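Local coordinates for uncharacterized protein (Eubacterium siraeum, PDB 4OBM) that is of unknown function but belongs to the LytR-CpsA-Psr family, whose members probably help attach glycopolymers to the bacterial cell wall, at residues V26-L30 and E79-A83; N95-F100 and T200-I204; V112-L117 and S175-F181. All blocks are in the same frame, centred on the assembly; numbering follows the deposited sequence.

Contact 1. Residues V26-L30 and E79-A83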
ATOM      1  N   VAL A  26       3.473   6.789   0.727  1.00 27.60           N
ATOM      2  CA  VAL A  26       3.601   6.178   2.054  1.00 26.42           C
ATOM      3  C   VAL A  26       4.036   4.742   1.868  1.00 31.45           C
ATOM      4  O   VAL A  26       3.403   3.988   1.113  1.00 33.37           O
ATOM      5  CB  VAL A  26       2.297   6.246   2.914  1.00 29.78           C
ATOM      6  CG1 VAL A  26       2.474   5.546   4.277  1.00 28.80           C
ATOM      7  CG2 VAL A  26       1.804   7.684   3.101  1.00 30.05           C
ATOM      8  N   LEU A  27       5.104   4.352   2.560  1.00 25.68           N
ATOM      9  CA  LEU A  27       5.539   2.973   2.568  1.00 23.99           C
ATOM     10  C   LEU A  27       4.789   2.265   3.672  1.00 24.82           C
ATOM     11  O   LEU A  27       4.860   2.680   4.817  1.00 23.13           O
ATOM     12  CB  LEU A  27       7.059   2.834   2.755  1.00 24.23           C
ATOM     13  CG  LEU A  27       7.567   1.405   2.996  1.00 27.62           C
ATOM     14  CD1 LEU A  27       7.406   0.547   1.757  1.00 26.37           C
ATOM     15  CD2 LEU A  27       9.007   1.423   3.467  1.00 30.99           C
HETATM   16  N   MSE A  28       4.058   1.197   3.328  1.00 20.04           N
HETATM   17  CA  MSE A  28       3.317   0.436   4.320  1.00 17.76           C
HETATM   18  C   MSE A  28       3.912  -0.926   4.425  1.00 25.34           C
HETATM   19  O   MSE A  28       4.266  -1.530   3.407  1.00 25.68           O
HETATM   20  CB  MSE A  28       1.843   0.395   3.976  1.00 18.10           C
HETATM   21  CG  MSE A  28       1.197   1.768   4.137  1.00 22.71           C
HETATM   22 SE   MSE A  28      -0.633   1.823   3.655  0.75 26.93          SE
HETATM   23  CE  MSE A  28      -0.707   0.708   2.005  1.00 24.05           C
ATOM     24  N   THR A  29       4.119  -1.376   5.677  1.00 23.08           N
ATOM     25  CA  THR A  29       4.757  -2.660   5.955  1.00 22.71           C
ATOM     26  C   THR A  29       3.955  -3.407   7.022  1.00 25.53           C
ATOM     27  O   THR A  29       3.222  -2.789   7.790  1.00 24.69           O
ATOM     28  CB  THR A  29       6.249  -2.477   6.367  1.00 25.75           C
ATOM     29  OG1 THR A  29       6.344  -2.062   7.729  1.00 20.79           O
ATOM     30  CG2 THR A  29       7.016  -1.508   5.464  1.00 24.50           C
ATOM     31  N   LEU A  30       4.101  -4.724   7.065  1.00 20.47           N
ATOM     32  CA  LEU A  30       3.382  -5.534   8.022  1.00 20.38           C
ATOM     33  C   LEU A  30       4.308  -6.548   8.662  1.00 24.41           C
ATOM     34  O   LEU A  30       5.038  -7.254   7.968  1.00 22.69           O
ATOM     35  CB  LEU A  30       2.186  -6.238   7.337  1.00 20.42           C
ATOM     36  CG  LEU A  30       1.446  -7.315   8.148  1.00 24.18           C
ATOM     37  CD1 LEU A  30       0.705  -6.710   9.358  1.00 24.68           C
ATOM     38  CD2 LEU A  30       0.532  -8.118   7.274  1.00 20.14           C
ATOM     39  N   GLU A  79      12.299   1.302   7.941  1.00 24.42           N
ATOM     40  CA  GLU A  79      11.469   1.680   6.791  1.00 24.14           C
ATOM     41  C   GLU A  79      12.011   2.915   6.065  1.00 28.64           C
ATOM     42  O   GLU A  79      11.922   2.969   4.846  1.00 28.43           O
ATOM     43  CB  GLU A  79      10.020   1.946   7.214  1.00 24.51           C
ATOM     44  CG  GLU A  79       9.176   0.694   7.391  1.00 29.63           C
ATOM     45  CD  GLU A  79       9.371  -0.095   8.675  1.00 34.51           C
ATOM     46  OE1 GLU A  79      10.282   0.238   9.463  1.00 28.23           O
ATOM     47  OE2 GLU A  79       8.628  -1.080   8.870  1.00 29.17           O
ATOM     48  N   ALA A  80      12.584   3.881   6.805  1.00 26.78           N
ATOM     49  CA  ALA A  80      13.155   5.116   6.261  1.00 27.54           C
ATOM     50  C   ALA A  80      14.202   4.795   5.177  1.00 34.46           C
ATOM     51  O   ALA A  80      14.201   5.424   4.116  1.00 36.65           O
ATOM     52  CB  ALA A  80      13.772   5.950   7.386  1.00 28.23           C
ATOM     53  N   GLU A  81      15.050   3.779   5.415  1.00 29.81           N
ATOM     54  CA  GLU A  81      16.054   3.371   4.437  1.00 29.60           C
ATOM     55  C   GLU A  81      15.385   2.679   3.236  1.00 31.46           C
ATOM     56  O   GLU A  81      15.707   2.996   2.088  1.00 31.40           O
ATOM     57  CB  GLU A  81      17.123   2.469   5.083  1.00 31.02           C
ATOM     58  CG  GLU A  81      18.376   2.272   4.238  1.00 38.81           C
ATOM     59  CD  GLU A  81      19.086   3.535   3.783  1.00 56.01           C
ATOM     60  OE1 GLU A  81      19.097   4.530   4.545  1.00 51.01           O
ATOM     61  OE2 GLU A  81      19.634   3.524   2.658  1.00 44.63           O
ATOM     62  N   VAL A  82      14.445   1.763   3.495  1.00 26.95           N
ATOM     63  CA  VAL A  82      13.693   1.082   2.436  1.00 26.64           C
ATOM     64  C   VAL A  82      13.035   2.138   1.523  1.00 31.77           C
ATOM     65  O   VAL A  82      13.196   2.056   0.298  1.00 32.69           O
ATOM     66  CB  VAL A  82      12.651   0.090   3.008  1.00 29.44           C
ATOM     67  CG1 VAL A  82      11.817  -0.543   1.885  1.00 29.14           C
ATOM     68  CG2 VAL A  82      13.323  -0.984   3.857  1.00 28.98           C
ATOM     69  N   ALA A  83      12.326   3.145   2.135  1.00 27.11           N
ATOM     70  CA  ALA A  83      11.625   4.230   1.446  1.00 27.35           C
ATOM     71  C   ALA A  83      12.581   5.113   0.635  1.00 33.61           C
ATOM     72  O   ALA A  83      12.190   5.599  -0.429  1.00 33.65           O
ATOM     73  CB  ALA A  83      10.863   5.075   2.445  1.00 27.82           C
TER
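The carboxylate of Glu79 is the flat group of this contact, and Thr29 meets it at OE2 while nothing from strand 26-30 lies over either of its faces. Thr29 OG1 donates to Glu79 OE2 at 2.7 Å and takes the anti lone pair, the one directed away from OE1. The two side chains approach from opposite directions. Thr29 OG1 sits between its own backbone N and carbonyl carbon (chi1 79°), which aims the hydroxyl at the acid and brings the methyl in alongside, with Thr29 CG2 3.6 Å from Glu79 CG. In the glutamate, the bend at chi2 (78°) swings the carboxylate along the strand in its N-to-C direction, to Thr29. Glu79 OE2 has a second partner in Arg99 NE of the adjoining strand, a salt bridge, and the ring of Tyr97 rests against the same side chain.

Two residues before Thr29, on the same face of the strand, Leu27 makes the apolar half of the contact. Its CD2 methyl presses on a single helical turn, 3.6 Å from Glu79 O, a carbonyl already bonded to Ala83 N within the helix. Leu27 CD2 also reaches Val82 CG1 at 3.8 Å, the leucine and valine side chains crossing at about a right angle, and touches Ala83 CB at 4.2 Å.

Helix 70-90 thus packs on one face of the mixed sheet of this alpha/beta fold, the axes of segments 79-83 and 26-30 approaching to 9.3 Å. Methyl packing beside Leu27 gives way to a polar grip at Thr29: a buried acid whose OE2 is held by a hydroxyl and a guanidinium, so its direction is probably well fixed and its negative charge is probably balanced by that of Arg99.

Contact 2. Residues N95-F100 and T200-I204; sequences NKYIRF and TNTNI
Asn203 grips the backbone of strand 95-100 with both ends of its side-chain amide. Its ND2 donates to Asn95 O at 2.9 Å, almost straight, while Tyr97 N donates to Asn203 OD1 at 2.9 Å in the carbonyl plane. With CG between the backbone N and the carbonyl carbon (chi1 63°), the amide also stacks on the Tyr97 ring, the planes 23° apart and OD1 over one face toward the rim. Lys96, bent at chi2, crosses this asparagine and donates from NZ to Asn203 O at 2.8 Å.

Next to it, Thr202 OG1 donates to Tyr97 O at 2.7 Å and accepts from Ile204 N, an ST turn that leads the chain out of strand 201-202. The strands themselves are antiparallel. Arg99 and Asn201 form a hydrogen-bonded pair in which Arg99 N reaches Asn201 O at 2.8 Å and 176°, but the return bond is weak, and a water bound to Arg99 O makes a weak link to Asn201 N. On the face carrying Ile98 and Thr202, Ile98 CG1 meets Ile204 CD1 at 3.8 Å. On the other, Asn201 ND2 lies over one face of the Arg99 guanidinium.

Further out, the salt bridge of Arg99 NE to Glu79 of helix 70-90 probably helps to orient that guanidinium, and Lys96 NZ has a long, weak ion pair with Asp208. Thr200 OG1 bonds back to Ile196 O at the end of helix 186-199 and lies 3.4 Å from Ile98 CG2, a non-bonded contact.

Strand 201-202 is an outermost strand of the mixed sheet and very short. Beyond its brief pairing, side-chain amide, hydroxyl and ammonium groups replace regular ladder bonds, so attachment at this surface edge probably depends on Asn203 and Thr202 as much as on main-chain pairing.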
ATOM      1  N   ASN A  95       8.856   9.484   2.221  1.00 29.84           N
ATOM      2  CA  ASN A  95       9.488   9.808   3.506  1.00 29.10           C
ATOM      3  C   ASN A  95       8.694   9.189   4.655  1.00 31.59           C
ATOM      4  O   ASN A  95       9.260   8.874   5.704  1.00 30.27           O
ATOM      5  CB  ASN A  95       9.575  11.341   3.711  1.00 30.34           C
ATOM      6  CG  ASN A  95      10.025  12.160   2.513  1.00 66.40           C
ATOM      7  OD1 ASN A  95       9.352  13.113   2.100  1.00 56.29           O
ATOM      8  ND2 ASN A  95      11.194  11.849   1.956  1.00 67.21           N
ATOM      9  N   LYS A  96       7.362   9.061   4.465  1.00 26.93           N
ATOM     10  CA  LYS A  96       6.463   8.556   5.490  1.00 24.98           C
ATOM     11  C   LYS A  96       6.175   7.083   5.333  1.00 25.78           C
ATOM     12  O   LYS A  96       6.169   6.525   4.225  1.00 22.48           O
ATOM     13  CB  LYS A  96       5.154   9.360   5.547  1.00 27.36           C
ATOM     14  CG  LYS A  96       5.319  10.846   5.899  1.00 26.99           C
ATOM     15  CD  LYS A  96       6.179  11.103   7.154  1.00 27.96           C
ATOM     16  CE  LYS A  96       6.332  12.583   7.409  1.00 32.37           C
ATOM     17  NZ  LYS A  96       6.894  12.855   8.750  1.00 39.92           N
ATOM     18  N   TYR A  97       5.995   6.436   6.478  1.00 22.76           N
ATOM     19  CA  TYR A  97       5.722   5.005   6.504  1.00 22.34           C
ATOM     20  C   TYR A  97       4.771   4.648   7.626  1.00 24.63           C
ATOM     21  O   TYR A  97       4.658   5.406   8.591  1.00 23.57           O
ATOM     22  CB  TYR A  97       7.039   4.209   6.664  1.00 24.03           C
ATOM     23  CG  TYR A  97       7.777   4.482   7.956  1.00 26.67           C
ATOM     24  CD1 TYR A  97       7.445   3.808   9.132  1.00 27.28           C
ATOM     25  CD2 TYR A  97       8.841   5.377   7.995  1.00 28.36           C
ATOM     26  CE1 TYR A  97       8.092   4.087  10.331  1.00 26.85           C
ATOM     27  CE2 TYR A  97       9.522   5.636   9.179  1.00 30.40           C
ATOM     28  CZ  TYR A  97       9.152   4.980  10.344  1.00 39.12           C
ATOM     29  OH  TYR A  97       9.833   5.249  11.507  1.00 42.32           O
ATOM     30  N   ILE A  98       4.144   3.460   7.525  1.00 20.85           N
ATOM     31  CA  ILE A  98       3.321   2.864   8.579  1.00 20.98           C
ATOM     32  C   ILE A  98       3.742   1.401   8.728  1.00 24.35           C
ATOM     33  O   ILE A  98       3.620   0.639   7.774  1.00 24.61           O
ATOM     34  CB  ILE A  98       1.764   2.969   8.383  1.00 23.72           C
ATOM     35  CG1 ILE A  98       1.285   4.412   8.085  1.00 23.58           C
ATOM     36  CG2 ILE A  98       1.016   2.361   9.614  1.00 23.32           C
ATOM     37  CD1 ILE A  98      -0.098   4.466   7.475  1.00 27.22           C
ATOM     38  N   ARG A  99       4.215   1.001   9.899  1.00 19.95           N
ATOM     39  CA  ARG A  99       4.492  -0.416  10.109  1.00 18.95           C
ATOM     40  C   ARG A  99       3.360  -0.968  10.930  1.00 22.59           C
ATOM     41  O   ARG A  99       3.196  -0.595  12.097  1.00 19.74           O
ATOM     42  CB  ARG A  99       5.857  -0.698  10.773  1.00 17.98           C
ATOM     43  CG  ARG A  99       6.015  -2.189  11.131  1.00 26.72           C
ATOM     44  CD  ARG A  99       7.170  -2.450  12.073  1.00 30.06           C
ATOM     45  NE  ARG A  99       8.417  -2.054  11.438  1.00 29.75           N
ATOM     46  CZ  ARG A  99       9.626  -2.343  11.886  1.00 37.76           C
ATOM     47  NH1 ARG A  99       9.777  -3.063  12.996  1.00 17.78           N
ATOM     48  NH2 ARG A  99      10.694  -1.923  11.232  1.00 20.32           N
ATOM     49  N   PHE A 100       2.551  -1.820  10.301  1.00 21.16           N
ATOM     50  CA  PHE A 100       1.432  -2.479  10.957  1.00 21.24           C
ATOM     51  C   PHE A 100       1.912  -3.733  11.627  1.00 24.31           C
ATOM     52  O   PHE A 100       2.958  -4.252  11.260  1.00 22.43           O
ATOM     53  CB  PHE A 100       0.340  -2.849   9.928  1.00 22.79           C
ATOM     54  CG  PHE A 100      -0.420  -1.683   9.354  1.00 24.84           C
ATOM     55  CD1 PHE A 100      -1.462  -1.092  10.064  1.00 27.06           C
ATOM     56  CD2 PHE A 100      -0.122  -1.195   8.084  1.00 25.97           C
ATOM     57  CE1 PHE A 100      -2.158  -0.005   9.537  1.00 27.90           C
ATOM     58  CE2 PHE A 100      -0.826  -0.112   7.554  1.00 28.82           C
ATOM     59  CZ  PHE A 100      -1.842   0.472   8.281  1.00 26.90           C
ATOM     60  N   THR A 200      -0.090   2.809  15.759  1.00 24.86           N
ATOM     61  CA  THR A 200       0.785   2.122  14.829  1.00 23.34           C
ATOM     62  C   THR A 200       2.185   2.724  14.911  1.00 27.58           C
ATOM     63  O   THR A 200       2.343   3.863  15.342  1.00 27.73           O
ATOM     64  CB  THR A 200       0.232   2.152  13.387  1.00 29.03           C
ATOM     65  OG1 THR A 200       0.424   3.447  12.811  1.00 33.20           O
ATOM     66  CG2 THR A 200      -1.223   1.713  13.290  1.00 25.38           C
ATOM     67  N   ASN A 201       3.195   1.956  14.478  1.00 24.62           N
ATOM     68  CA  ASN A 201       4.570   2.413  14.369  1.00 24.50           C
ATOM     69  C   ASN A 201       4.639   3.278  13.096  1.00 27.21           C
ATOM     70  O   ASN A 201       4.650   2.743  11.994  1.00 25.89           O
ATOM     71  CB  ASN A 201       5.524   1.209  14.313  1.00 24.05           C
ATOM     72  CG  ASN A 201       7.000   1.543  14.318  1.00 39.35           C
ATOM     73  OD1 ASN A 201       7.436   2.666  14.032  1.00 38.11           O
ATOM     74  ND2 ASN A 201       7.810   0.553  14.626  1.00 26.84           N
ATOM     75  N   THR A 202       4.611   4.608  13.244  1.00 24.87           N
ATOM     76  CA  THR A 202       4.596   5.489  12.072  1.00 25.31           C
ATOM     77  C   THR A 202       5.338   6.806  12.335  1.00 29.50           C
ATOM     78  O   THR A 202       5.518   7.185  13.488  1.00 29.77           O
ATOM     79  CB  THR A 202       3.117   5.741  11.614  1.00 29.60           C
ATOM     80  OG1 THR A 202       3.106   6.548  10.443  1.00 30.07           O
ATOM     81  CG2 THR A 202       2.235   6.383  12.698  1.00 28.29           C
ATOM     82  N   ASN A 203       5.744   7.510  11.253  1.00 25.31           N
ATOM     83  CA  ASN A 203       6.370   8.824  11.381  1.00 25.72           C
ATOM     84  C   ASN A 203       5.431   9.870  10.767  1.00 30.74           C
ATOM     85  O   ASN A 203       5.840  11.007  10.508  1.00 31.21           O
ATOM     86  CB  ASN A 203       7.766   8.856  10.747  1.00 25.43           C
ATOM     87  CG  ASN A 203       7.772   8.612   9.264  1.00 39.73           C
ATOM     88  OD1 ASN A 203       6.864   7.992   8.709  1.00 33.92           O
ATOM     89  ND2 ASN A 203       8.807   9.081   8.597  1.00 33.00           N
ATOM     90  N   ILE A 204       4.162   9.463  10.523  1.00 27.40           N
ATOM     91  CA  ILE A 204       3.106  10.339  10.008  1.00 26.61           C
ATOM     92  C   ILE A 204       2.645  11.202  11.181  1.00 30.17           C
ATOM     93  O   ILE A 204       2.217  10.685  12.215  1.00 29.32           O
ATOM     94  CB  ILE A 204       1.931   9.552   9.326  1.00 28.79           C
ATOM     95  CG1 ILE A 204       2.372   8.933   7.986  1.00 28.55           C
ATOM     96  CG2 ILE A 204       0.664  10.425   9.142  1.00 30.55           C
ATOM     97  CD1 ILE A 204       1.304   8.161   7.248  1.00 30.22           C
TER
HETATM   98  O   HOH W   1       1.585  -1.061  14.178  1.00 27.24           O

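Contact 3. Residues V112-L117 and S175-F181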
ATOM      1  N   VAL A 112     -12.694   0.160   9.869  1.00 22.56           N
ATOM      2  CA  VAL A 112     -13.093   0.755   8.581  1.00 21.71           C
ATOM      3  C   VAL A 112     -14.336   0.044   7.968  1.00 26.86           C
ATOM      4  O   VAL A 112     -15.285   0.722   7.552  1.00 26.93           O
ATOM      5  CB  VAL A 112     -11.905   0.840   7.586  1.00 23.83           C
ATOM      6  CG1 VAL A 112     -12.331   1.454   6.249  1.00 23.09           C
ATOM      7  CG2 VAL A 112     -10.756   1.641   8.184  1.00 23.13           C
ATOM      8  N   GLY A 113     -14.316  -1.285   7.922  1.00 22.33           N
ATOM      9  CA  GLY A 113     -15.423  -2.076   7.386  1.00 21.03           C
ATOM     10  C   GLY A 113     -14.941  -3.318   6.678  1.00 24.42           C
ATOM     11  O   GLY A 113     -13.737  -3.476   6.450  1.00 21.98           O
ATOM     12  N   ASN A 114     -15.887  -4.207   6.345  1.00 22.50           N
ATOM     13  CA  ASN A 114     -15.667  -5.472   5.647  1.00 21.93           C
ATOM     14  C   ASN A 114     -15.382  -5.280   4.153  1.00 29.68           C
ATOM     15  O   ASN A 114     -15.788  -4.282   3.572  1.00 30.13           O
ATOM     16  CB  ASN A 114     -16.902  -6.342   5.779  1.00 20.46           C
ATOM     17  CG  ASN A 114     -17.318  -6.695   7.183  1.00 38.15           C
ATOM     18  OD1 ASN A 114     -16.495  -6.871   8.089  1.00 30.75           O
ATOM     19  ND2 ASN A 114     -18.616  -6.862   7.373  1.00 29.22           N
ATOM     20  N   THR A 115     -14.730  -6.265   3.520  1.00 28.02           N
ATOM     21  CA  THR A 115     -14.470  -6.223   2.081  1.00 27.92           C
ATOM     22  C   THR A 115     -15.067  -7.477   1.421  1.00 31.97           C
ATOM     23  O   THR A 115     -14.952  -8.586   1.961  1.00 32.19           O
ATOM     24  CB  THR A 115     -12.962  -6.062   1.790  1.00 31.47           C
ATOM     25  OG1 THR A 115     -12.438  -5.003   2.589  1.00 30.04           O
ATOM     26  CG2 THR A 115     -12.683  -5.740   0.333  1.00 26.64           C
ATOM     27  N   THR A 116     -15.706  -7.290   0.261  1.00 28.48           N
ATOM     28  CA  THR A 116     -16.295  -8.363  -0.538  1.00 28.89           C
ATOM     29  C   THR A 116     -15.273  -8.761  -1.619  1.00 33.07           C
ATOM     30  O   THR A 116     -14.874  -7.927  -2.428  1.00 33.74           O
ATOM     31  CB  THR A 116     -17.653  -7.934  -1.091  1.00 34.12           C
ATOM     32  OG1 THR A 116     -18.563  -7.853   0.000  1.00 36.31           O
ATOM     33  CG2 THR A 116     -18.193  -8.895  -2.121  1.00 30.23           C
ATOM     34  N   LEU A 117     -14.826 -10.021  -1.593  1.00 29.30           N
ATOM     35  CA  LEU A 117     -13.803 -10.532  -2.519  1.00 28.95           C
ATOM     36  C   LEU A 117     -14.228 -11.822  -3.179  1.00 31.04           C
ATOM     37  O   LEU A 117     -14.855 -12.672  -2.539  1.00 29.59           O
ATOM     38  CB  LEU A 117     -12.459 -10.774  -1.791  1.00 28.56           C
ATOM     39  CG  LEU A 117     -11.925  -9.653  -0.890  1.00 32.97           C
ATOM     40  CD1 LEU A 117     -10.935 -10.197   0.128  1.00 32.11           C
ATOM     41  CD2 LEU A 117     -11.325  -8.525  -1.718  1.00 35.91           C
ATOM     42  N   SER A 175      -9.523  -3.359  -3.349  1.00 27.29           N
ATOM     43  CA  SER A 175     -10.933  -3.632  -3.088  1.00 27.06           C
ATOM     44  C   SER A 175     -11.363  -3.018  -1.752  1.00 29.71           C
ATOM     45  O   SER A 175     -12.423  -2.410  -1.688  1.00 29.97           O
ATOM     46  CB  SER A 175     -11.187  -5.135  -3.101  1.00 29.42           C
ATOM     47  OG  SER A 175     -10.988  -5.688  -4.390  1.00 33.23           O
ATOM     48  N   PHE A 176     -10.526  -3.141  -0.715  1.00 26.03           N
ATOM     49  CA  PHE A 176     -10.743  -2.571   0.630  1.00 26.15           C
ATOM     50  C   PHE A 176     -10.858  -1.031   0.590  1.00 30.42           C
ATOM     51  O   PHE A 176     -11.725  -0.471   1.261  1.00 29.49           O
ATOM     52  CB  PHE A 176      -9.599  -3.005   1.587  1.00 27.20           C
ATOM     53  CG  PHE A 176      -9.611  -2.333   2.943  1.00 27.82           C
ATOM     54  CD1 PHE A 176     -10.604  -2.625   3.875  1.00 29.99           C
ATOM     55  CD2 PHE A 176      -8.633  -1.405   3.285  1.00 27.40           C
ATOM     56  CE1 PHE A 176     -10.628  -1.982   5.120  1.00 30.35           C
ATOM     57  CE2 PHE A 176      -8.667  -0.758   4.523  1.00 30.07           C
ATOM     58  CZ  PHE A 176      -9.657  -1.058   5.436  1.00 28.21           C
ATOM     59  N   ILE A 177      -9.997  -0.363  -0.210  1.00 28.24           N
ATOM     60  CA  ILE A 177      -9.982   1.095  -0.359  1.00 27.69           C
ATOM     61  C   ILE A 177     -11.222   1.563  -1.145  1.00 32.86           C
ATOM     62  O   ILE A 177     -11.852   2.539  -0.754  1.00 32.06           O
ATOM     63  CB  ILE A 177      -8.656   1.614  -0.992  1.00 30.09           C
ATOM     64  CG1 ILE A 177      -7.459   1.405  -0.019  1.00 29.61           C
ATOM     65  CG2 ILE A 177      -8.774   3.105  -1.406  1.00 29.37           C
ATOM     66  CD1 ILE A 177      -6.048   1.427  -0.670  1.00 34.31           C
ATOM     67  N   ASP A 178     -11.552   0.882  -2.251  1.00 30.56           N
ATOM     68  CA  ASP A 178     -12.703   1.217  -3.098  1.00 30.16           C
ATOM     69  C   ASP A 178     -14.045   1.004  -2.410  1.00 33.05           C
ATOM     70  O   ASP A 178     -14.938   1.840  -2.560  1.00 34.79           O
ATOM     71  CB  ASP A 178     -12.676   0.385  -4.383  1.00 31.61           C
ATOM     72  CG  ASP A 178     -11.582   0.770  -5.350  1.00 34.64           C
ATOM     73  OD1 ASP A 178     -10.961   1.846  -5.151  1.00 34.07           O
ATOM     74  OD2 ASP A 178     -11.391   0.036  -6.339  1.00 34.96           O
ATOM     75  N   GLN A 179     -14.207  -0.106  -1.686  1.00 27.17           N
ATOM     76  CA  GLN A 179     -15.495  -0.419  -1.063  1.00 27.90           C
ATOM     77  C   GLN A 179     -15.779   0.346   0.225  1.00 34.41           C
ATOM     78  O   GLN A 179     -16.955   0.470   0.592  1.00 35.65           O
ATOM     79  CB  GLN A 179     -15.599  -1.916  -0.775  1.00 28.67           C
ATOM     80  CG  GLN A 179     -15.727  -2.754  -2.038  1.00 30.67           C
ATOM     81  CD  GLN A 179     -15.402  -4.191  -1.773  1.00 41.32           C
ATOM     82  OE1 GLN A 179     -15.668  -4.716  -0.688  1.00 34.99           O
ATOM     83  NE2 GLN A 179     -14.858  -4.868  -2.773  1.00 23.42           N
ATOM     84  N   ASN A 180     -14.737   0.824   0.926  1.00 30.70           N
ATOM     85  CA  ASN A 180     -14.927   1.477   2.221  1.00 30.34           C
ATOM     86  C   ASN A 180     -14.427   2.910   2.317  1.00 34.88           C
ATOM     87  O   ASN A 180     -14.665   3.524   3.355  1.00 35.77           O
ATOM     88  CB  ASN A 180     -14.234   0.674   3.304  1.00 27.90           C
ATOM     89  CG  ASN A 180     -14.792  -0.691   3.506  1.00 40.26           C
ATOM     90  OD1 ASN A 180     -15.904  -0.860   4.016  1.00 35.69           O
ATOM     91  ND2 ASN A 180     -14.018  -1.690   3.114  1.00 29.85           N
ATOM     92  N   PHE A 181     -13.702   3.435   1.313  1.00 30.88           N
ATOM     93  CA  PHE A 181     -13.202   4.816   1.424  1.00 31.32           C
ATOM     94  C   PHE A 181     -13.892   5.745   0.461  1.00 36.00           C
ATOM     95  O   PHE A 181     -13.946   6.940   0.739  1.00 35.24           O
ATOM     96  CB  PHE A 181     -11.679   4.914   1.237  1.00 32.56           C
ATOM     97  CG  PHE A 181     -10.873   4.448   2.421  1.00 32.42           C
ATOM     98  CD1 PHE A 181     -10.698   3.093   2.674  1.00 34.31           C
ATOM     99  CD2 PHE A 181     -10.256   5.364   3.263  1.00 33.98           C
ATOM    100  CE1 PHE A 181      -9.942   2.663   3.764  1.00 34.85           C
ATOM    101  CE2 PHE A 181      -9.487   4.935   4.345  1.00 35.52           C
ATOM    102  CZ  PHE A 181      -9.335   3.586   4.589  1.00 33.63           C
TER
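Val112, Thr115 and Asn180 have the most surface buried by this contact. At the end of helix 102-112, Val112 CB lies 3.6 Å from Phe176 CZ, while its CG1 methyl touches both Asn180 CB and Phe181 CE1, the latter at 3.7 Å. Asn180 spends its amide NH2 twice: ND2 donates to Phe176 O on a lone pair and, at 3.2 Å, to Asn114 O from well above that carbonyl's plane. An alanine here, lacking the amide, would probably leave Asn114 O without its link to the helix, and the turn after Val112 freer to shift. Gly113, with positive phi, passes next to Asn180 OD1, where a CB would clash. The segment joins helix 102-112 to strand 115-119, half of a two-stranded antiparallel sheet with 141-143, and segments 115-117 and 175-181 run at 131° to each other. Thr115 OG1 sits at the edge of the Phe176 ring, 3.3 Å from CD1. Its CG2, anti to the backbone N (chi1 of OG1 -48°), is turned toward the helix and lies 3.3 Å from Gln179 OE1. Extended beyond CG, Gln179 pairs with the main chain of Thr116 much as a strand would: Thr116 N reaches OE1 at 2.7 Å, and NE2 returns to Thr116 O at 3.1 Å.

Contacts 1 and 2 belong to the same mixed sheet, on neighbouring strands 24-30 and 94-100, and meet through the Glu79-Arg99 salt bridge and main-chain pairing; their centres are about 7 Å apart. Contact 1 is buried and packs a helix on a sheet face, with a single hydrogen bond between its segments. Contact 2 lies at the surface edge of the sheet and is largely polar. Contact 3 sits apart, its centre more than 20 Å from both, and involves a different, two-stranded sheet. Partly buried, it mixes the two styles: aromatic packing inside and carboxamide bonds to main chain nearer the surface, as contact 2 also uses.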